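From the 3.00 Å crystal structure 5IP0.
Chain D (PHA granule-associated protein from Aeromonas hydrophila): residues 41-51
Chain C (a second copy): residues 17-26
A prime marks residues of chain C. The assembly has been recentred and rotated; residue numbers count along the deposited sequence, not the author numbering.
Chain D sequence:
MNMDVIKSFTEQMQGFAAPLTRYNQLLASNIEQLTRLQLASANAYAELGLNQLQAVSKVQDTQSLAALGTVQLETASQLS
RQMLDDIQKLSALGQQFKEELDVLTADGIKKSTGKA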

# COMPACT_ATOMS: atom_id res chain seq x y z
N SER D 41 7.70 5.99 -0.81
CA SER D 41 7.64 6.53 -2.16
C SER D 41 6.62 7.65 -2.26
O SER D 41 6.92 8.75 -2.77
CB SER D 41 7.28 5.42 -3.13
OG SER D 41 8.30 4.45 -3.13
N ALA D 42 5.42 7.41 -1.74
CA ALA D 42 4.36 8.41 -1.80
C ALA D 42 4.80 9.69 -1.13
O ALA D 42 4.71 10.78 -1.71
CB ALA D 42 3.08 7.85 -1.16
N ASN D 43 5.35 9.58 0.07
CA ASN D 43 5.79 10.77 0.78
C ASN D 43 6.90 11.49 0.04
O ASN D 43 6.99 12.72 0.11
CB ASN D 43 6.20 10.38 2.20
CG ASN D 43 4.98 10.13 3.05
OD1 ASN D 43 3.87 10.51 2.66
ND2 ASN D 43 5.16 9.49 4.20
N ALA D 44 7.74 10.75 -0.69
CA ALA D 44 8.80 11.38 -1.47
C ALA D 44 8.23 12.23 -2.62
O ALA D 44 8.64 13.39 -2.82
CB ALA D 44 9.75 10.31 -2.00
N TYR D 45 7.34 11.65 -3.42
CA TYR D 45 6.74 12.43 -4.51
C TYR D 45 5.97 13.63 -3.96
O TYR D 45 6.03 14.74 -4.52
CB TYR D 45 5.81 11.54 -5.35
CG TYR D 45 6.44 10.24 -5.84
CD1 TYR D 45 7.80 10.16 -6.18
CD2 TYR D 45 5.66 9.09 -5.94
CE1 TYR D 45 8.35 8.95 -6.61
CE2 TYR D 45 6.21 7.89 -6.36
CZ TYR D 45 7.54 7.82 -6.69
OH TYR D 45 8.05 6.61 -7.11
N ALA D 46 5.28 13.43 -2.84
CA ALA D 46 4.55 14.53 -2.23
C ALA D 46 5.48 15.66 -1.84
O ALA D 46 5.26 16.81 -2.22
CB ALA D 46 3.79 14.02 -1.00
N GLU D 47 6.57 15.33 -1.13
CA GLU D 47 7.52 16.35 -0.67
C GLU D 47 8.16 17.08 -1.84
O GLU D 47 8.34 18.31 -1.79
CB GLU D 47 8.61 15.70 0.19
CG GLU D 47 8.20 15.35 1.62
CD GLU D 47 9.36 14.84 2.46
OE1 GLU D 47 10.49 14.73 1.92
OE2 GLU D 47 9.15 14.54 3.66
N LEU D 48 8.52 16.37 -2.90
CA LEU D 48 9.24 17.04 -3.96
C LEU D 48 8.30 17.96 -4.74
O LEU D 48 8.65 19.12 -5.03
CB LEU D 48 9.92 16.00 -4.85
CG LEU D 48 11.21 15.47 -4.16
CD1 LEU D 48 11.90 14.41 -5.00
CD2 LEU D 48 12.20 16.57 -3.72
N GLY D 49 7.08 17.49 -5.01
CA GLY D 49 6.05 18.35 -5.56
C GLY D 49 5.78 19.60 -4.75
O GLY D 49 5.82 20.72 -5.28
N LEU D 50 5.54 19.43 -3.45
CA LEU D 50 5.16 20.55 -2.60
C LEU D 50 6.29 21.56 -2.47
O LEU D 50 6.07 22.77 -2.49
CB LEU D 50 4.69 20.05 -1.24
CG LEU D 50 3.36 20.66 -0.74
CD1 LEU D 50 2.94 20.06 0.58
CD2 LEU D 50 3.42 22.20 -0.60
N ASN D 51 7.53 21.08 -2.34
CA ASN D 51 8.63 22.04 -2.31
C ASN D 51 8.70 22.82 -3.61
O ASN D 51 8.93 24.04 -3.58
CB ASN D 51 9.96 21.34 -2.05
CG ASN D 51 10.10 20.95 -0.61
OD1 ASN D 51 9.19 21.19 0.20
ND2 ASN D 51 11.25 20.38 -0.26
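Chain C 17-26: AAPLTRYNQL

Chain C lies along chain D as a second helix running the opposite way. Residues 41-51 of chain D are helical throughout, with phi/psi values close to -60/-45 and an unbroken series of i to i+4 backbone hydrogen bonds, from Tyr45 N to Ser41 O (3.0 Å) through Asn51 N to Glu47 O (2.9 Å). In chain C the helical values are established from Pro19′ (-56/-23) onward. Ala18′, at 73/-175, departs from them, although its carbonyl still accepts a hydrogen bond, Arg22′ N to Ala18′ O at 3.1 Å. Thr21′ reaches back to Ala17′ O twice, through its backbone N (3.5 Å) and its side-chain OG1 (3.4 Å); both bonds are weak. Farther along, the pattern tightens, with Asn24′ N to Leu20′ O at 3.0 Å and Gln25′ N to Thr21′ O at 2.9 Å.

The N-to-C directions of the two helices make an angle of 169°, so the packing is antiparallel with the axes only 11° from exact opposition. Their closest approach is 9.8 Å. The register follows from the nearest CA pairs: Ala42 CA to Asn24′ CA is 7.2 Å, Asn43 CA to Thr21′ CA is 5.9 Å, and Glu47 CA to Ala17′ CA is 6.4 Å. Numbering rises in one chain as it falls in the other. Together the stretches bury 378 Å², counting both sides.

Apolar packing joins Leu50 to Leu20′, whose CD1 and CD2 atoms respectively approach to 4.2 Å. Both CA-to-CB bonds point toward the opposing stretch. Leu20′ adopts chi1 m and chi2 m, whereas Leu50 has a chi1 of -132°, between the usual wells, with chi2 t. Near the other end of the chain D stretch, the small side chain of Ala42 also points toward chain C, and its CB lies 3.9 Å from ND2 of Asn24′. This is a van der Waals contact; both polar side-chain atoms of Asn24′ are hydrogen-bonded elsewhere in the structure.

Asn43 is the hub of the more polar region, with 75 Å² covered by chain C, the largest area of any residue in either stretch. Its CA-to-CB bond points sideways, but chi1 of -76° (m) carries the end of the side chain nearer to chain C, where it touches Thr21′, Asn24′ and Gln25′. Gln25′ likewise leaves its backbone sideways and brings its end closer. The nearest approach between these two side chains is 3.1 Å, from Asn43 ND2 to Gln25′ NE2; because the terminal amides are probably turned over in the model, whether they hydrogen-bond remains open.

At the start of the chain C stretch, Glu47 CG comes within 4.2 Å of Ala17′ N. The CB of Ala17′ points away from chain D, so this approach is to its backbone. No clear hydrogen bond links the two stretches, and the geometry is chiefly that of close side-chain packing between antiparallel helices.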

# COMPACT_ATOMS: atom_id res chain seq x y z
N ALA C 17 5.34 17.74 3.65
CA ALA C 17 4.87 17.43 5.00
C ALA C 17 3.35 17.54 5.03
O ALA C 17 2.68 17.14 4.07
CB ALA C 17 5.52 18.39 6.04
N ALA C 18 2.81 18.05 6.14
CA ALA C 18 1.43 18.52 6.20
C ALA C 18 0.44 17.36 6.19
O ALA C 18 0.84 16.18 6.27
CB ALA C 18 1.18 19.50 5.04
N PRO C 19 -0.86 17.65 6.14
CA PRO C 19 -1.85 16.56 6.04
C PRO C 19 -1.64 15.62 4.87
O PRO C 19 -2.17 14.50 4.94
CB PRO C 19 -3.19 17.30 5.96
CG PRO C 19 -2.96 18.48 6.81
CD PRO C 19 -1.53 18.90 6.57
N LEU C 20 -0.96 16.01 3.79
CA LEU C 20 -0.67 15.02 2.75
C LEU C 20 0.01 13.80 3.37
O LEU C 20 -0.53 12.68 3.37
CB LEU C 20 0.25 15.62 1.68
CG LEU C 20 -0.29 16.62 0.66
CD1 LEU C 20 -1.44 16.02 -0.12
CD2 LEU C 20 -0.65 17.93 1.29
N THR C 21 1.20 14.02 3.94
CA THR C 21 1.90 12.98 4.67
C THR C 21 0.99 12.32 5.70
O THR C 21 0.86 11.09 5.71
CB THR C 21 3.14 13.56 5.37
OG1 THR C 21 4.07 14.07 4.41
CG2 THR C 21 3.82 12.50 6.24
N ARG C 22 0.29 13.13 6.51
CA ARG C 22 -0.59 12.57 7.55
C ARG C 22 -1.58 11.55 6.97
O ARG C 22 -1.83 10.49 7.57
CB ARG C 22 -1.32 13.71 8.25
CG ARG C 22 -1.81 13.39 9.66
CD ARG C 22 -0.72 13.59 10.69
NE ARG C 22 -1.15 13.15 12.01
CZ ARG C 22 -0.89 11.95 12.52
NH1 ARG C 22 -0.20 11.06 11.82
NH2 ARG C 22 -1.31 11.63 13.73
N TYR C 23 -2.08 11.81 5.76
CA TYR C 23 -3.06 10.95 5.09
C TYR C 23 -2.43 9.67 4.55
O TYR C 23 -3.00 8.58 4.69
CB TYR C 23 -3.72 11.72 3.95
CG TYR C 23 -4.45 10.84 2.98
CD1 TYR C 23 -5.57 10.14 3.40
CD2 TYR C 23 -4.05 10.70 1.65
CE1 TYR C 23 -6.26 9.33 2.55
CE2 TYR C 23 -4.74 9.89 0.78
CZ TYR C 23 -5.85 9.19 1.25
OH TYR C 23 -6.59 8.36 0.45
N ASN C 24 -1.26 9.78 3.90
CA ASN C 24 -0.61 8.55 3.46
C ASN C 24 -0.23 7.68 4.64
O ASN C 24 -0.33 6.44 4.57
CB ASN C 24 0.58 8.89 2.57
CG ASN C 24 0.16 9.48 1.24
OD1 ASN C 24 0.37 10.66 0.98
ND2 ASN C 24 -0.42 8.65 0.37
N GLN C 25 0.12 8.31 5.76
CA GLN C 25 0.47 7.57 6.97
C GLN C 25 -0.73 6.83 7.54
O GLN C 25 -0.62 5.66 7.90
CB GLN C 25 1.04 8.54 8.00
CG GLN C 25 2.39 9.09 7.64
CD GLN C 25 3.48 8.05 7.70
OE1 GLN C 25 3.34 7.04 8.39
NE2 GLN C 25 4.58 8.30 7.00
N LEU C 26 -1.88 7.50 7.67
CA LEU C 26 -3.09 6.81 8.11
C LEU C 26 -3.45 5.64 7.20
O LEU C 26 -3.84 4.56 7.67
CB LEU C 26 -4.24 7.80 8.20
CG LEU C 26 -5.60 7.36 8.76
CD1 LEU C 26 -5.53 6.50 10.02
CD2 LEU C 26 -6.43 8.61 8.96